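Local atomic coordinates of calcium uptake protein 2, mitochondrial (Homo sapiens, PDB entry 6LB7), a protein that binds calcium through an EF-hand and probably serves as a calcium-sensing regulator of calcium uptake into mitochondria. Residues F274-A277 with V278-T282; G69-F72 with F73-L76. All coordinates share one frame; numbering follows the deposited sequence.

Contact 1 (F274-A277 with V278-T282); sequences FKRA and VKVAT
Phe274 and Val278 meet one turn apart on helix 271-282, a local i to i+4 contact in the C-terminal half of the chain. The Phe274 ring is carried along the helix by a chi1 of -169°, which sets CG anti to the backbone N, and its CE2 comes to 3.6 Å from CG2 of Val278. That methyl approaches the ring obliquely; it also lies 3.4 Å from the carbonyl O of Phe274, so one branch of the valine covers both the ring and the backbone of the preceding turn. Four consecutive alpha-helical bonds hold the two halves together, running from the amides of Val278, Lys279, Val280 and Ala281 to the carbonyls four residues earlier. The shortest, from Val280 N to Arg276 O, is 2.8 Å long with an N-H...O angle of 165°. On the outer side, CG of Arg276 stands 4.3 Å from CG2 of Val280, a loose apolar touch. The guanidinium of Arg276 turns to another protein chain, where NH2 forms a salt bridge with an acidic side chain. The inward-facing residues are buried: the small Ala277 lets the helix come close to Phe255, Ala258 and Met259 of helix 252-264, Phe274 sets its ring edge-to-face with Phe255 and touches Leu291 of helix 288-298, and Val278 packs on Phe248 of helix 239-249.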
ATOM      1  N   PHE B 274      -1.258   6.715 -21.371  1.00 19.89           N
ATOM      2  CA  PHE B 274      -0.148   7.032 -20.484  1.00 22.53           C
ATOM      3  C   PHE B 274      -0.420   8.326 -19.742  1.00 22.00           C
ATOM      4  O   PHE B 274      -0.318   8.386 -18.510  1.00 16.09           O
ATOM      5  CB  PHE B 274       1.139   7.112 -21.307  1.00 25.41           C
ATOM      6  CG  PHE B 274       2.400   7.166 -20.483  1.00 21.62           C
ATOM      7  CD1 PHE B 274       3.053   6.007 -20.107  1.00 28.66           C
ATOM      8  CD2 PHE B 274       2.937   8.375 -20.104  1.00 25.81           C
ATOM      9  CE1 PHE B 274       4.226   6.061 -19.356  1.00 31.95           C
ATOM     10  CE2 PHE B 274       4.111   8.438 -19.358  1.00 25.70           C
ATOM     11  CZ  PHE B 274       4.753   7.290 -18.991  1.00 25.84           C
ATOM     12  N   LYS B 275      -0.847   9.357 -20.481  1.00 22.17           N
ATOM     13  CA  LYS B 275      -1.161  10.652 -19.888  1.00 26.35           C
ATOM     14  C   LYS B 275      -2.202  10.526 -18.788  1.00 25.08           C
ATOM     15  O   LYS B 275      -2.046  11.099 -17.702  1.00 19.73           O
ATOM     16  CB  LYS B 275      -1.650  11.621 -20.972  1.00 24.74           C
ATOM     17  CG  LYS B 275      -0.549  12.216 -21.848  1.00 24.95           C
ATOM     18  CD  LYS B 275      -1.138  13.230 -22.832  1.00 23.65           C
ATOM     19  CE  LYS B 275      -0.074  14.163 -23.389  1.00 32.84           C
ATOM     20  NZ  LYS B 275      -0.636  15.082 -24.436  1.00 40.40           N
ATOM     21  N   ARG B 276      -3.285   9.786 -19.059  1.00 23.45           N
ATOM     22  CA  ARG B 276      -4.319   9.738 -18.021  1.00 18.52           C
ATOM     23  C   ARG B 276      -3.852   8.923 -16.816  1.00 16.24           C
ATOM     24  O   ARG B 276      -4.043   9.322 -15.658  1.00 22.90           O
ATOM     25  CB  ARG B 276      -5.603   9.149 -18.611  1.00 27.76           C
ATOM     26  CG  ARG B 276      -6.786   9.093 -17.691  1.00 30.87           C
ATOM     27  CD  ARG B 276      -7.752  10.185 -17.914  1.00 38.89           C
ATOM     28  NE  ARG B 276      -8.921   9.957 -17.342  1.00 43.59           N
ATOM     29  CZ  ARG B 276      -9.851   9.433 -17.911  1.00 48.52           C
ATOM     30  NH1 ARG B 276      -9.767   9.078 -19.082  1.00 48.66           N
ATOM     31  NH2 ARG B 276     -10.871   9.260 -17.301  1.00 48.93           N
ATOM     32  N   ALA B 277      -3.079   7.860 -16.993  1.00 17.22           N
ATOM     33  CA  ALA B 277      -2.507   7.161 -15.839  1.00 23.56           C
ATOM     34  C   ALA B 277      -1.559   8.050 -15.043  1.00 22.97           C
ATOM     35  O   ALA B 277      -1.497   7.960 -13.807  1.00 19.79           O
ATOM     36  CB  ALA B 277      -1.768   5.927 -16.307  1.00 15.86           C
ATOM     37  N   VAL B 278      -0.772   8.876 -15.739  1.00 21.40           N
ATOM     38  CA  VAL B 278       0.114   9.811 -15.051  1.00 22.71           C
ATOM     39  C   VAL B 278      -0.706  10.774 -14.210  1.00 21.28           C
ATOM     40  O   VAL B 278      -0.417  11.000 -13.030  1.00 23.69           O
ATOM     41  CB  VAL B 278       1.009  10.563 -16.058  1.00 19.59           C
ATOM     42  CG1 VAL B 278       1.598  11.804 -15.409  1.00 20.94           C
ATOM     43  CG2 VAL B 278       2.122   9.657 -16.572  1.00 19.54           C
ATOM     44  N   LYS B 279      -1.764  11.336 -14.800  1.00 23.48           N
ATOM     45  CA  LYS B 279      -2.600  12.299 -14.086  1.00 22.36           C
ATOM     46  C   LYS B 279      -3.309  11.652 -12.899  1.00 28.07           C
ATOM     47  O   LYS B 279      -3.395  12.243 -11.818  1.00 28.85           O
ATOM     48  CB  LYS B 279      -3.619  12.910 -15.053  1.00 30.33           C
ATOM     49  CG  LYS B 279      -4.664  13.811 -14.408  1.00 42.47           C
ATOM     50  CD  LYS B 279      -4.111  15.206 -14.157  1.00 54.97           C
ATOM     51  CE  LYS B 279      -5.231  16.220 -13.958  1.00 62.84           C
ATOM     52  NZ  LYS B 279      -4.698  17.593 -13.743  1.00 65.34           N
ATOM     53  N   VAL B 280      -3.820  10.440 -13.073  1.00 22.28           N
ATOM     54  CA  VAL B 280      -4.491   9.780 -11.956  1.00 27.95           C
ATOM     55  C   VAL B 280      -3.497   9.452 -10.835  1.00 30.74           C
ATOM     56  O   VAL B 280      -3.794   9.647  -9.652  1.00 31.70           O
ATOM     57  CB  VAL B 280      -5.247   8.543 -12.471  1.00 29.76           C
ATOM     58  CG1 VAL B 280      -5.806   7.717 -11.319  1.00 34.37           C
ATOM     59  CG2 VAL B 280      -6.366   8.992 -13.417  1.00 31.35           C
ATOM     60  N   ALA B 281      -2.304   8.946 -11.159  1.00 28.16           N
ATOM     61  CA  ALA B 281      -1.272   8.562 -10.160  1.00 32.47           C
ATOM     62  C   ALA B 281      -0.696   9.801  -9.487  1.00 35.75           C
ATOM     63  O   ALA B 281      -0.391   9.782  -8.326  1.00 38.92           O
ATOM     64  CB  ALA B 281      -0.169   7.809 -10.837  1.00 30.71           C
ATOM     65  N   THR B 282      -0.578  10.826 -10.291  1.00 34.96           N
ATOM     66  CA  THR B 282      -0.112  12.184 -10.016  1.00 35.72           C
ATOM     67  C   THR B 282      -0.704  13.590  -9.897  1.00 34.72           C
ATOM     68  O   THR B 282      -0.117  14.487  -9.192  1.00 40.56           O
ATOM     69  CB  THR B 282       1.024  12.411 -11.025  1.00 38.43           C
ATOM     70  OG1 THR B 282       2.058  11.461 -10.799  1.00 39.48           O
ATOM     71  CG2 THR B 282       1.605  13.796 -11.114  1.00 29.31           C
TER

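Contact 2 (G69-F72 with F73-L76); sequences GSTF and FRDL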
ATOM      1  N   GLY B  69      18.511  24.816   2.957  1.00 35.69           N
ATOM      2  CA  GLY B  69      17.636  24.500   1.850  1.00 27.99           C
ATOM      3  C   GLY B  69      18.091  23.263   1.103  1.00 26.83           C
ATOM      4  O   GLY B  69      18.558  22.302   1.722  1.00 25.61           O
ATOM      5  N   SER B  70      17.996  23.291  -0.224  1.00 24.43           N
ATOM      6  CA  SER B  70      18.336  22.142  -1.051  1.00 20.37           C
ATOM      7  C   SER B  70      19.833  22.001  -1.336  1.00 18.25           C
ATOM      8  O   SER B  70      20.201  21.210  -2.205  1.00 16.55           O
ATOM      9  CB  SER B  70      17.573  22.214  -2.373  1.00 23.43           C
ATOM     10  OG  SER B  70      17.928  23.375  -3.092  1.00 28.27           O
ATOM     11  N   THR B  71      20.714  22.727  -0.648  1.00 15.99           N
ATOM     12  CA  THR B  71      22.143  22.490  -0.798  1.00 21.68           C
ATOM     13  C   THR B  71      22.784  22.039   0.500  1.00 18.32           C
ATOM     14  O   THR B  71      24.018  22.038   0.598  1.00 18.19           O
ATOM     15  CB  THR B  71      22.866  23.730  -1.319  1.00 22.18           C
ATOM     16  OG1 THR B  71      22.804  24.772  -0.329  1.00 24.59           O
ATOM     17  CG2 THR B  71      22.220  24.194  -2.623  1.00 18.92           C
ATOM     18  N   PHE B  72      21.978  21.615   1.475  1.00 16.71           N
ATOM     19  CA  PHE B  72      22.495  21.222   2.782  1.00 20.11           C
ATOM     20  C   PHE B  72      23.595  20.165   2.680  1.00 22.17           C
ATOM     21  O   PHE B  72      24.650  20.296   3.304  1.00 20.67           O
ATOM     22  CB  PHE B  72      21.334  20.710   3.648  1.00 23.23           C
ATOM     23  CG  PHE B  72      21.743  20.224   5.018  1.00 24.60           C
ATOM     24  CD1 PHE B  72      22.045  21.130   6.031  1.00 22.62           C
ATOM     25  CD2 PHE B  72      21.803  18.862   5.300  1.00 19.83           C
ATOM     26  CE1 PHE B  72      22.404  20.689   7.295  1.00 17.90           C
ATOM     27  CE2 PHE B  72      22.162  18.423   6.564  1.00 19.54           C
ATOM     28  CZ  PHE B  72      22.451  19.340   7.565  1.00 19.89           C
ATOM     29  N   PHE B  73      23.350  19.072   1.942  1.00 11.94           N
ATOM     30  CA  PHE B  73      24.382  18.028   1.912  1.00 14.34           C
ATOM     31  C   PHE B  73      25.574  18.458   1.057  1.00 13.82           C
ATOM     32  O   PHE B  73      26.723  18.187   1.418  1.00 15.29           O
ATOM     33  CB  PHE B  73      23.803  16.683   1.429  1.00 16.48           C
ATOM     34  CG  PHE B  73      22.835  16.053   2.410  1.00 21.40           C
ATOM     35  CD1 PHE B  73      23.279  15.167   3.387  1.00 23.18           C
ATOM     36  CD2 PHE B  73      21.488  16.395   2.389  1.00 14.69           C
ATOM     37  CE1 PHE B  73      22.389  14.618   4.313  1.00 24.31           C
ATOM     38  CE2 PHE B  73      20.592  15.850   3.304  1.00 18.89           C
ATOM     39  CZ  PHE B  73      21.040  14.962   4.271  1.00 22.52           C
ATOM     40  N   ARG B  74      25.321  19.128  -0.079  1.00 15.89           N
ATOM     41  CA  ARG B  74      26.427  19.572  -0.942  1.00 14.83           C
ATOM     42  C   ARG B  74      27.280  20.633  -0.262  1.00 15.95           C
ATOM     43  O   ARG B  74      28.496  20.651  -0.457  1.00 18.15           O
ATOM     44  CB  ARG B  74      25.894  20.106  -2.288  1.00 13.42           C
ATOM     45  CG  ARG B  74      25.532  18.975  -3.278  1.00 14.59           C
ATOM     46  CD  ARG B  74      24.761  19.479  -4.529  1.00 13.55           C
ATOM     47  NE  ARG B  74      23.442  20.032  -4.206  1.00 15.06           N
ATOM     48  CZ  ARG B  74      22.644  20.630  -5.081  1.00 21.21           C
ATOM     49  NH1 ARG B  74      23.020  20.743  -6.354  1.00 17.15           N
ATOM     50  NH2 ARG B  74      21.466  21.114  -4.692  1.00 13.73           N
ATOM     51  N   ASP B  75      26.675  21.520   0.543  1.00 20.37           N
ATOM     52  CA  ASP B  75      27.470  22.499   1.284  1.00 21.97           C
ATOM     53  C   ASP B  75      28.375  21.828   2.314  1.00 24.03           C
ATOM     54  O   ASP B  75      29.545  22.200   2.449  1.00 25.68           O
ATOM     55  CB  ASP B  75      26.562  23.525   1.960  1.00 19.51           C
ATOM     56  CG  ASP B  75      25.845  24.403   0.966  1.00 20.40           C
ATOM     57  OD1 ASP B  75      24.850  25.038   1.346  1.00 28.87           O
ATOM     58  OD2 ASP B  75      26.247  24.432  -0.217  1.00 21.52           O
ATOM     59  N   LEU B  76      27.858  20.846   3.056  1.00 20.61           N
ATOM     60  CA  LEU B  76      28.678  20.173   4.063  1.00 19.94           C
ATOM     61  C   LEU B  76      29.833  19.398   3.445  1.00 25.79           C
ATOM     62  O   LEU B  76      30.941  19.386   3.989  1.00 23.47           O
ATOM     63  CB  LEU B  76      27.819  19.223   4.893  1.00 18.57           C
ATOM     64  CG  LEU B  76      26.856  19.904   5.862  1.00 25.56           C
ATOM     65  CD1 LEU B  76      25.891  18.864   6.434  1.00 22.08           C
ATOM     66  CD2 LEU B  76      27.661  20.590   6.957  1.00 21.50           C
TER
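Thr71 and Asp75, one turn apart where the chain leaves a type I turn and enters helix 72-76, are joined by polar bonds. The hydroxyl OG1 of Thr71 donates to OD1 of Asp75 over 2.7 Å, meeting it from above the carboxylate plane; OD1 also accepts from the amide of Gly67. Backbone bonds run from Asp75 N to Thr71 O at 2.7 Å and, longer, from Leu76 N to Phe72 O at 3.3 Å. Arg74 bends back at chi3 (-65°), which brings NH2 to Ser70 O at 2.8 Å, the oxygen lying in the guanidinium plane. NE and NH2 also form salt bridges with Glu186 and Glu189, respectively. A leucine in place of Arg74 would probably leave both glutamates without this positive partner and the Ser70 carbonyl without its side-chain donor. The apolar group is built on Phe72, whose CD2 edge points at the face of Phe73 in a T-shaped pair, centroids 5.2 Å apart and planes at 89°. CD1 of Leu76 sits over a face of Phe72, a CH-pi contact 3.9 Å from the centroid. The chemistry thus joins this helix start to its surroundings twice: Phe72 and Phe73 pack, partly on helix 173-196, while Arg74 and Asp75 make polar bonds to that helix and the preceding loop.

In the fold
Contact 1 and contact 2 lie on opposite sides of the chain's centre, their own centres 32 Å apart and their nearest atoms about 20 Å apart, so neither touches the other. Along the sequence 69-76 comes first, and the long helix 173-196, which contact 2 leans on, lies between them in chain order. The calcium ion is held by Asp109, Asp111, Asn113, Met115 and Glu120, in an EF-hand formed by helices 99-108 and 118-129 and the loop between them, with Glu120 on the second helix; none of these residues belongs to either contact. Both contacts are local and rest on i to i+4 pairs, contact 1 within a helix and contact 2 where a loop enters one; 274-282 also reaches another protein chain through Arg276, whereas 69-76 meets partners within its own chain.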